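Long-range contacts in putative isomerase (Streptomyces coelicolor A3, PDB 2OQH), which probably catalyses the dehydration of D-glucarate to 5-dehydro-4-deoxy-D-glucarate, as a member of the enolase superfamily with a TIM-barrel catalytic domain: residues L194-A200 against L219-P225; P129-T135 against F164-K170. All blocks are in the same frame, centred on the assembly; numbering follows the deposited sequence.

Both contacts belong to the TIM-barrel domain of this enolase-superfamily protein, and each closes a parallel beta-alpha-beta unit. Interaction 2 comes first along the chain, joining strands 127-134 and 166-170 across helix 147-162; interaction 1 follows, joining strands 193-197 and 221-223 across helix 204-214. Their centres lie about 11 Å apart, and strands 166-170 and 193-197 are neighbours in the same curled sheet, so the four strands run consecutively round the barrel. Arg-195 N lies 2.9 Å from Val-167 O and Asp-197 N 2.8 Å from Leu-169 O, both probable hydrogen bonds. Asp-197 and Glu-223 lie near Lys-168, Asp-197 in a long, weak ion pair, at the C-terminal strand ends where this superfamily places its active site.

Interaction 1: residues L194-A200 against L219-P225; sequences LRVDPNA and LEYLEDP
Two neighbouring parallel barrel strands, 194-197 and 221-223, run 4.9 Å apart at their axes with 18° between their directions, and Val-196 pairs with Leu-222 (CA-CA 5.5 Å). Beyond them the chain turns: Asn-199, Ala-200 and Asp-224 all have positive phi.

Three backbone hydrogen bonds cross: Glu-220 N to Leu-194 O (2.8 Å), Glu-223 N to Val-196 O (2.9 Å) and Ala-200 N to Asp-224 O (2.6 Å). Between the first two the strands part, with Val-196 N 3.7 Å from Tyr-221 O and no bond formed. Asp-197 OD1 accepts from Asn-199 N (2.9 Å), an Asx turn.

Apolar packing lies on the helix-facing side: Val-196 CG1 (chi1 p) meets Leu-222 CD1 at 3.4 Å and Leu-219 CD1 at 4.1 Å, while Leu-194 CG is 3.7 Å from Leu-219 CD2. Leu-182 of helix 175-188 covers Leu-194 and Val-196.

On the other face Arg-195 (mtt) salt-bridges Glu-220 through NE-OE1 (2.7 Å), with NH2 2.9 Å from the same OE1; Glu-220 also pairs with Arg-321. Arg-195 CG sits over the Tyr-221 ring, 4.2 Å from its centroid, a CH-pi contact; the Tyr-221 hydroxyl bonds Asn-295.

Asp-197 OD2 and Glu-223 OE2, both on t chi1 rotamers, approach to 2.7 Å. Enolase-superfamily enzymes carry their metal-binding acids on these successive barrel strands; no metal is present among these atoms, but so close a pair of carboxylates is consistent with a cation-binding site.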
ATOM      1  N   LEU A 194     -11.621  -8.467 -11.063  1.00 16.04           N
ATOM      2  CA  LEU A 194     -10.944  -7.560 -11.980  1.00 14.09           C
ATOM      3  C   LEU A 194     -11.104  -6.083 -11.611  1.00 13.52           C
ATOM      4  O   LEU A 194     -12.193  -5.645 -11.231  1.00 12.97           O
ATOM      5  CB  LEU A 194     -11.473  -7.812 -13.392  1.00 14.58           C
ATOM      6  CG  LEU A 194     -10.786  -7.118 -14.563  1.00 15.58           C
ATOM      7  CD1 LEU A 194      -9.320  -7.485 -14.591  1.00 16.18           C
ATOM      8  CD2 LEU A 194     -11.464  -7.548 -15.858  1.00 17.72           C
ATOM      9  N   ARG A 195     -10.015  -5.325 -11.749  1.00 12.54           N
ATOM     10  CA  ARG A 195      -9.993  -3.899 -11.418  1.00 13.59           C
ATOM     11  C   ARG A 195      -9.234  -3.099 -12.478  1.00 14.48           C
ATOM     12  O   ARG A 195      -8.480  -3.661 -13.260  1.00 14.05           O
ATOM     13  CB  ARG A 195      -9.281  -3.688 -10.077  1.00 12.55           C
ATOM     14  CG  ARG A 195      -9.700  -4.627  -8.965  1.00 13.40           C
ATOM     15  CD  ARG A 195      -8.669  -4.622  -7.840  1.00 14.64           C
ATOM     16  NE  ARG A 195      -8.985  -5.592  -6.794  1.00 16.64           N
ATOM     17  CZ  ARG A 195      -8.171  -5.904  -5.789  1.00 15.39           C
ATOM     18  NH1 ARG A 195      -6.977  -5.322  -5.686  1.00 15.50           N
ATOM     19  NH2 ARG A 195      -8.547  -6.803  -4.891  1.00 14.32           N
ATOM     20  N   VAL A 196      -9.440  -1.785 -12.499  1.00 13.64           N
ATOM     21  CA  VAL A 196      -8.721  -0.917 -13.429  1.00 14.91           C
ATOM     22  C   VAL A 196      -8.369   0.387 -12.709  1.00 15.01           C
ATOM     23  O   VAL A 196      -9.197   0.980 -12.018  1.00 14.73           O
ATOM     24  CB  VAL A 196      -9.534  -0.624 -14.710  1.00 13.58           C
ATOM     25  CG1 VAL A 196     -10.882  -0.057 -14.361  1.00 15.25           C
ATOM     26  CG2 VAL A 196      -8.765   0.332 -15.597  1.00 15.45           C
ATOM     27  N   ASP A 197      -7.122   0.816 -12.864  1.00 15.83           N
ATOM     28  CA  ASP A 197      -6.644   2.023 -12.206  1.00 16.39           C
ATOM     29  C   ASP A 197      -6.022   2.990 -13.202  1.00 16.21           C
ATOM     30  O   ASP A 197      -4.858   2.852 -13.557  1.00 16.26           O
ATOM     31  CB  ASP A 197      -5.604   1.643 -11.145  1.00 18.10           C
ATOM     32  CG  ASP A 197      -5.203   2.806 -10.267  1.00 20.30           C
ATOM     33  OD1 ASP A 197      -5.533   3.966 -10.592  1.00 19.52           O
ATOM     34  OD2 ASP A 197      -4.538   2.555  -9.236  1.00 23.93           O
ATOM     35  N   PRO A 198      -6.800   3.979 -13.674  1.00 15.69           N
ATOM     36  CA  PRO A 198      -6.310   4.975 -14.633  1.00 15.43           C
ATOM     37  C   PRO A 198      -5.462   6.050 -13.954  1.00 16.18           C
ATOM     38  O   PRO A 198      -4.923   6.941 -14.613  1.00 17.24           O
ATOM     39  CB  PRO A 198      -7.598   5.566 -15.217  1.00 14.89           C
ATOM     40  CG  PRO A 198      -8.608   4.467 -15.029  1.00 15.66           C
ATOM     41  CD  PRO A 198      -8.273   3.977 -13.642  1.00 15.24           C
ATOM     42  N   ASN A 199      -5.348   5.967 -12.632  1.00 16.57           N
ATOM     43  CA  ASN A 199      -4.570   6.945 -11.875  1.00 17.66           C
ATOM     44  C   ASN A 199      -5.016   8.360 -12.191  1.00 16.30           C
ATOM     45  O   ASN A 199      -4.204   9.250 -12.440  1.00 16.93           O
ATOM     46  CB  ASN A 199      -3.079   6.785 -12.169  1.00 19.88           C
ATOM     47  CG  ASN A 199      -2.513   5.510 -11.581  1.00 24.29           C
ATOM     48  OD1 ASN A 199      -2.450   5.350 -10.357  1.00 26.82           O
ATOM     49  ND2 ASN A 199      -2.112   4.586 -12.446  1.00 25.82           N
ATOM     50  N   ALA A 200      -6.330   8.546 -12.192  1.00 16.59           N
ATOM     51  CA  ALA A 200      -6.942   9.840 -12.437  1.00 16.00           C
ATOM     52  C   ALA A 200      -6.567  10.449 -13.777  1.00 16.72           C
ATOM     53  O   ALA A 200      -6.510  11.669 -13.905  1.00 17.29           O
ATOM     54  CB  ALA A 200      -6.578  10.798 -11.307  1.00 15.43           C
ATOM     55  N   LEU A 219     -16.697  -5.522 -12.559  1.00 12.95           N
ATOM     56  CA  LEU A 219     -15.398  -5.331 -11.930  1.00 12.42           C
ATOM     57  C   LEU A 219     -15.543  -5.174 -10.424  1.00 12.87           C
ATOM     58  O   LEU A 219     -16.548  -4.652  -9.945  1.00 14.56           O
ATOM     59  CB  LEU A 219     -14.729  -4.073 -12.484  1.00 13.54           C
ATOM     60  CG  LEU A 219     -14.661  -3.899 -14.001  1.00 14.23           C
ATOM     61  CD1 LEU A 219     -14.135  -2.501 -14.325  1.00 13.92           C
ATOM     62  CD2 LEU A 219     -13.764  -4.967 -14.599  1.00 13.88           C
ATOM     63  N   GLU A 220     -14.541  -5.618  -9.674  1.00 12.66           N
ATOM     64  CA  GLU A 220     -14.586  -5.465  -8.228  1.00 13.52           C
ATOM     65  C   GLU A 220     -14.704  -3.966  -7.953  1.00 13.32           C
ATOM     66  O   GLU A 220     -15.478  -3.544  -7.101  1.00 14.48           O
ATOM     67  CB  GLU A 220     -13.329  -6.041  -7.577  1.00 13.43           C
ATOM     68  CG  GLU A 220     -13.284  -5.827  -6.081  1.00 14.64           C
ATOM     69  CD  GLU A 220     -12.173  -6.615  -5.418  1.00 17.87           C
ATOM     70  OE1 GLU A 220     -11.211  -6.984  -6.132  1.00 18.23           O
ATOM     71  OE2 GLU A 220     -12.261  -6.854  -4.193  1.00 17.49           O
ATOM     72  N   TYR A 221     -13.917  -3.168  -8.665  1.00 13.28           N
ATOM     73  CA  TYR A 221     -14.015  -1.720  -8.549  1.00 13.74           C
ATOM     74  C   TYR A 221     -13.230  -0.951  -9.586  1.00 13.66           C
ATOM     75  O   TYR A 221     -12.294  -1.469 -10.197  1.00 13.13           O
ATOM     76  CB  TYR A 221     -13.655  -1.218  -7.138  1.00 14.94           C
ATOM     77  CG  TYR A 221     -12.318  -1.634  -6.568  1.00 14.24           C
ATOM     78  CD1 TYR A 221     -11.118  -1.149  -7.097  1.00 14.43           C
ATOM     79  CD2 TYR A 221     -12.255  -2.472  -5.461  1.00 13.14           C
ATOM     80  CE1 TYR A 221      -9.881  -1.492  -6.524  1.00 14.43           C
ATOM     81  CE2 TYR A 221     -11.037  -2.820  -4.881  1.00 16.09           C
ATOM     82  CZ  TYR A 221      -9.850  -2.332  -5.414  1.00 15.29           C
ATOM     83  OH  TYR A 221      -8.653  -2.703  -4.836  1.00 14.69           O
ATOM     84  N   LEU A 222     -13.660   0.286  -9.796  1.00 11.35           N
ATOM     85  CA  LEU A 222     -13.034   1.205 -10.722  1.00 11.90           C
ATOM     86  C   LEU A 222     -12.197   2.096  -9.810  1.00 12.91           C
ATOM     87  O   LEU A 222     -12.738   2.800  -8.959  1.00 13.51           O
ATOM     88  CB  LEU A 222     -14.116   2.009 -11.447  1.00 13.10           C
ATOM     89  CG  LEU A 222     -13.723   3.109 -12.421  1.00 14.55           C
ATOM     90  CD1 LEU A 222     -12.622   2.621 -13.343  1.00 16.06           C
ATOM     91  CD2 LEU A 222     -14.946   3.524 -13.224  1.00 15.42           C
ATOM     92  N   GLU A 223     -10.882   2.054  -9.974  1.00 11.82           N
ATOM     93  CA  GLU A 223      -9.993   2.824  -9.117  1.00 13.43           C
ATOM     94  C   GLU A 223      -9.505   4.143  -9.703  1.00 13.20           C
ATOM     95  O   GLU A 223      -8.855   4.165 -10.739  1.00 13.57           O
ATOM     96  CB  GLU A 223      -8.787   1.961  -8.740  1.00 16.27           C
ATOM     97  CG  GLU A 223      -8.004   2.469  -7.554  1.00 21.12           C
ATOM     98  CD  GLU A 223      -6.813   1.584  -7.196  1.00 23.92           C
ATOM     99  OE1 GLU A 223      -6.926   0.340  -7.271  1.00 25.43           O
ATOM    100  OE2 GLU A 223      -5.757   2.135  -6.816  1.00 28.06           O
ATOM    101  N   ASP A 224      -9.814   5.238  -9.017  1.00 12.41           N
ATOM    102  CA  ASP A 224      -9.402   6.579  -9.442  1.00 12.26           C
ATOM    103  C   ASP A 224      -9.478   6.900 -10.936  1.00 12.71           C
ATOM    104  O   ASP A 224      -8.475   7.273 -11.542  1.00 12.47           O
ATOM    105  CB  ASP A 224      -7.972   6.858  -8.968  1.00 12.54           C
ATOM    106  CG  ASP A 224      -7.880   7.031  -7.470  1.00 12.32           C
ATOM    107  OD1 ASP A 224      -8.644   7.862  -6.933  1.00 13.14           O
ATOM    108  OD2 ASP A 224      -7.054   6.344  -6.836  1.00 11.41           O
ATOM    109  N   PRO A 225     -10.663   6.780 -11.553  1.00 11.94           N
ATOM    110  CA  PRO A 225     -10.706   7.101 -12.984  1.00 12.87           C
ATOM    111  C   PRO A 225     -10.425   8.575 -13.290  1.00 11.43           C
ATOM    112  O   PRO A 225      -9.866   8.899 -14.335  1.00 13.16           O
ATOM    113  CB  PRO A 225     -12.122   6.681 -13.395  1.00 12.48           C
ATOM    114  CG  PRO A 225     -12.919   6.829 -12.100  1.00 14.59           C
ATOM    115  CD  PRO A 225     -11.962   6.270 -11.078  1.00 13.79           C
TER
HETATM  116  O   HOH W   1     -10.585  -8.895  -3.474  1.00 18.23           O
HETATM  117  O   HOH W   2      -4.819   5.334  -8.039  1.00 22.98           O

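Interaction 2: residues P129-T135 against F164-K170; sequences PITALIT and FDAVKLK
Strand 129-134 runs parallel to strand 166-170, with axes 4.7 Å apart at 34°; Ala-132, Leu-133 and Ile-134 pair with Val-167, Lys-168 and Leu-169 (CA-CA 4.8-5.1 Å). Pro-129 CB touches Asp-165 OD2 at 3.4 Å. At Ile-130 the backbones are still splayed, and a water bridges them, giving a hydrogen bond to Ile-130 O (2.9 Å) and taking one from Asp-165 N (2.7 Å); Ile-130 CG1 meets Phe-164 CE1 at 3.9 Å. Thr-131 lays CG2 3.4 Å from Ala-166 O, while its OG1 bonds Ile-323 O. Ala-132 N bonds Ala-166 O (3.1 Å) and its O receives Lys-168 N (2.9 Å); its CB lies over the Phe-164 ring (chi1 m), 3.4 Å from the centroid, a CH-pi contact backed by Val-158. Helix 147-162 connects the two parallel strands, a beta-alpha-beta crossover of the TIM barrel. Leu-133 (tp) puts CD1 3.2 Å from Lys-168 O. Lys-168 and Lys-170 resemble the KxK motif of the superfamily's active sites. Ile-134 N bonds Lys-168 O (2.9 Å), and Ile-134 O receives Lys-170 N (3.1 Å); Ile-134 CD1 packs on Val-167 CG1 and Ile-134 CG1 on Leu-169 CD1, both at 3.9 Å. Thr-135 CG2 lies 3.9 Å from Lys-170 CB.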
ATOM      1  N   PRO A 129      -4.239 -12.502   0.736  1.00 17.32           N
ATOM      2  CA  PRO A 129      -4.220 -12.567  -0.728  1.00 16.55           C
ATOM      3  C   PRO A 129      -3.710 -11.260  -1.345  1.00 16.52           C
ATOM      4  O   PRO A 129      -3.968 -10.171  -0.817  1.00 15.89           O
ATOM      5  CB  PRO A 129      -5.684 -12.821  -1.081  1.00 17.94           C
ATOM      6  CG  PRO A 129      -6.237 -13.484   0.141  1.00 19.02           C
ATOM      7  CD  PRO A 129      -5.607 -12.694   1.248  1.00 18.07           C
ATOM      8  N   ILE A 130      -2.982 -11.362  -2.453  1.00 14.55           N
ATOM      9  CA  ILE A 130      -2.486 -10.161  -3.116  1.00 16.00           C
ATOM     10  C   ILE A 130      -2.963 -10.107  -4.560  1.00 14.71           C
ATOM     11  O   ILE A 130      -3.480 -11.085  -5.088  1.00 15.96           O
ATOM     12  CB  ILE A 130      -0.942 -10.057  -3.065  1.00 15.81           C
ATOM     13  CG1 ILE A 130      -0.297 -11.223  -3.814  1.00 17.28           C
ATOM     14  CG2 ILE A 130      -0.489 -10.028  -1.616  1.00 15.43           C
ATOM     15  CD1 ILE A 130       1.193 -11.079  -3.966  1.00 18.17           C
ATOM     16  N   THR A 131      -2.779  -8.951  -5.183  1.00 15.34           N
ATOM     17  CA  THR A 131      -3.223  -8.704  -6.549  1.00 17.20           C
ATOM     18  C   THR A 131      -2.100  -8.659  -7.581  1.00 18.70           C
ATOM     19  O   THR A 131      -0.992  -8.205  -7.294  1.00 19.95           O
ATOM     20  CB  THR A 131      -3.965  -7.361  -6.610  1.00 17.65           C
ATOM     21  OG1 THR A 131      -4.948  -7.324  -5.568  1.00 19.27           O
ATOM     22  CG2 THR A 131      -4.635  -7.169  -7.964  1.00 17.53           C
ATOM     23  N   ALA A 132      -2.407  -9.115  -8.791  1.00 19.11           N
ATOM     24  CA  ALA A 132      -1.446  -9.111  -9.885  1.00 20.23           C
ATOM     25  C   ALA A 132      -1.690  -7.881 -10.751  1.00 20.11           C
ATOM     26  O   ALA A 132      -2.805  -7.662 -11.217  1.00 20.78           O
ATOM     27  CB  ALA A 132      -1.610 -10.376 -10.726  1.00 20.08           C
ATOM     28  N   LEU A 133      -0.655  -7.077 -10.966  1.00 19.68           N
ATOM     29  CA  LEU A 133      -0.799  -5.883 -11.791  1.00 19.83           C
ATOM     30  C   LEU A 133      -0.350  -6.125 -13.220  1.00 20.38           C
ATOM     31  O   LEU A 133       0.734  -6.664 -13.453  1.00 20.56           O
ATOM     32  CB  LEU A 133       0.026  -4.720 -11.228  1.00 19.23           C
ATOM     33  CG  LEU A 133       0.115  -3.482 -12.145  1.00 19.24           C
ATOM     34  CD1 LEU A 133      -1.238  -2.770 -12.215  1.00 19.89           C
ATOM     35  CD2 LEU A 133       1.176  -2.528 -11.623  1.00 20.93           C
ATOM     36  N   ILE A 134      -1.177  -5.733 -14.181  1.00 19.09           N
ATOM     37  CA  ILE A 134      -0.785  -5.873 -15.576  1.00 19.27           C
ATOM     38  C   ILE A 134      -0.816  -4.497 -16.230  1.00 20.25           C
ATOM     39  O   ILE A 134      -1.754  -3.721 -16.030  1.00 19.22           O
ATOM     40  CB  ILE A 134      -1.710  -6.831 -16.364  1.00 18.72           C
ATOM     41  CG1 ILE A 134      -3.159  -6.356 -16.293  1.00 18.71           C
ATOM     42  CG2 ILE A 134      -1.585  -8.240 -15.823  1.00 16.50           C
ATOM     43  CD1 ILE A 134      -4.097  -7.185 -17.173  1.00 18.82           C
ATOM     44  N   THR A 135       0.224  -4.188 -16.997  1.00 20.49           N
ATOM     45  CA  THR A 135       0.302  -2.902 -17.683  1.00 21.62           C
ATOM     46  C   THR A 135       0.537  -3.184 -19.160  1.00 22.57           C
ATOM     47  O   THR A 135       0.905  -4.300 -19.532  1.00 22.98           O
ATOM     48  CB  THR A 135       1.478  -2.046 -17.170  1.00 22.16           C
ATOM     49  OG1 THR A 135       2.699  -2.535 -17.737  1.00 24.04           O
ATOM     50  CG2 THR A 135       1.579  -2.117 -15.654  1.00 20.69           C
ATOM     51  N   PHE A 164      -3.067 -15.807  -8.307  1.00 20.06           N
ATOM     52  CA  PHE A 164      -3.714 -14.566  -7.863  1.00 20.14           C
ATOM     53  C   PHE A 164      -5.245 -14.629  -7.901  1.00 19.29           C
ATOM     54  O   PHE A 164      -5.822 -15.144  -8.850  1.00 20.22           O
ATOM     55  CB  PHE A 164      -3.262 -13.405  -8.756  1.00 17.92           C
ATOM     56  CG  PHE A 164      -1.788 -13.097  -8.671  1.00 19.14           C
ATOM     57  CD1 PHE A 164      -1.288 -12.296  -7.648  1.00 18.82           C
ATOM     58  CD2 PHE A 164      -0.898 -13.597  -9.623  1.00 18.97           C
ATOM     59  CE1 PHE A 164       0.079 -11.991  -7.573  1.00 19.14           C
ATOM     60  CE2 PHE A 164       0.469 -13.298  -9.555  1.00 18.52           C
ATOM     61  CZ  PHE A 164       0.956 -12.493  -8.528  1.00 19.42           C
ATOM     62  N   ASP A 165      -5.906 -14.085  -6.883  1.00 19.93           N
ATOM     63  CA  ASP A 165      -7.369 -14.084  -6.863  1.00 19.57           C
ATOM     64  C   ASP A 165      -7.902 -12.830  -7.549  1.00 18.26           C
ATOM     65  O   ASP A 165      -9.086 -12.744  -7.889  1.00 18.49           O
ATOM     66  CB  ASP A 165      -7.907 -14.088  -5.434  1.00 21.68           C
ATOM     67  CG  ASP A 165      -7.312 -15.178  -4.579  1.00 25.43           C
ATOM     68  OD1 ASP A 165      -7.093 -16.302  -5.085  1.00 24.03           O
ATOM     69  OD2 ASP A 165      -7.087 -14.905  -3.380  1.00 27.36           O
ATOM     70  N   ALA A 166      -7.028 -11.851  -7.736  1.00 17.26           N
ATOM     71  CA  ALA A 166      -7.437 -10.599  -8.354  1.00 16.17           C
ATOM     72  C   ALA A 166      -6.413 -10.076  -9.339  1.00 16.49           C
ATOM     73  O   ALA A 166      -5.215 -10.319  -9.194  1.00 17.53           O
ATOM     74  CB  ALA A 166      -7.691  -9.555  -7.275  1.00 13.37           C
ATOM     75  N   VAL A 167      -6.902  -9.352 -10.343  1.00 16.16           N
ATOM     76  CA  VAL A 167      -6.048  -8.761 -11.363  1.00 15.83           C
ATOM     77  C   VAL A 167      -6.392  -7.285 -11.501  1.00 15.45           C
ATOM     78  O   VAL A 167      -7.559  -6.907 -11.453  1.00 14.06           O
ATOM     79  CB  VAL A 167      -6.248  -9.431 -12.742  1.00 16.64           C
ATOM     80  CG1 VAL A 167      -5.444  -8.682 -13.797  1.00 17.94           C
ATOM     81  CG2 VAL A 167      -5.814 -10.891 -12.685  1.00 17.07           C
ATOM     82  N   LYS A 168      -5.378  -6.456 -11.682  1.00 13.63           N
ATOM     83  CA  LYS A 168      -5.603  -5.029 -11.821  1.00 16.16           C
ATOM     84  C   LYS A 168      -4.867  -4.463 -13.029  1.00 16.25           C
ATOM     85  O   LYS A 168      -3.664  -4.665 -13.189  1.00 17.91           O
ATOM     86  CB  LYS A 168      -5.156  -4.325 -10.539  1.00 16.22           C
ATOM     87  CG  LYS A 168      -5.134  -2.814 -10.589  1.00 20.40           C
ATOM     88  CD  LYS A 168      -4.824  -2.284  -9.194  1.00 23.83           C
ATOM     89  CE  LYS A 168      -4.446  -0.830  -9.201  1.00 24.70           C
ATOM     90  NZ  LYS A 168      -3.121  -0.629  -9.825  1.00 28.34           N
ATOM     91  N   LEU A 169      -5.603  -3.764 -13.886  1.00 15.48           N
ATOM     92  CA  LEU A 169      -5.021  -3.157 -15.078  1.00 15.99           C
ATOM     93  C   LEU A 169      -4.682  -1.686 -14.860  1.00 17.49           C
ATOM     94  O   LEU A 169      -5.505  -0.916 -14.361  1.00 17.34           O
ATOM     95  CB  LEU A 169      -5.984  -3.265 -16.264  1.00 14.12           C
ATOM     96  CG  LEU A 169      -5.580  -2.483 -17.521  1.00 15.85           C
ATOM     97  CD1 LEU A 169      -4.324  -3.095 -18.146  1.00 14.69           C
ATOM     98  CD2 LEU A 169      -6.723  -2.499 -18.515  1.00 13.74           C
ATOM     99  N   LYS A 170      -3.472  -1.298 -15.237  1.00 17.38           N
ATOM    100  CA  LYS A 170      -3.058   0.094 -15.113  1.00 18.29           C
ATOM    101  C   LYS A 170      -3.638   0.811 -16.327  1.00 18.76           C
ATOM    102  O   LYS A 170      -3.177   0.620 -17.450  1.00 19.20           O
ATOM    103  CB  LYS A 170      -1.532   0.198 -15.114  1.00 19.20           C
ATOM    104  CG  LYS A 170      -1.000   1.616 -14.975  1.00 22.13           C
ATOM    105  CD  LYS A 170       0.523   1.626 -14.914  1.00 24.35           C
ATOM    106  CE  LYS A 170       1.066   3.031 -14.649  1.00 26.72           C
ATOM    107  NZ  LYS A 170       0.730   3.988 -15.750  1.00 29.20           N
TER
HETATM  108  O   HOH W   3      -4.600 -13.745  -4.540  1.00 21.89           O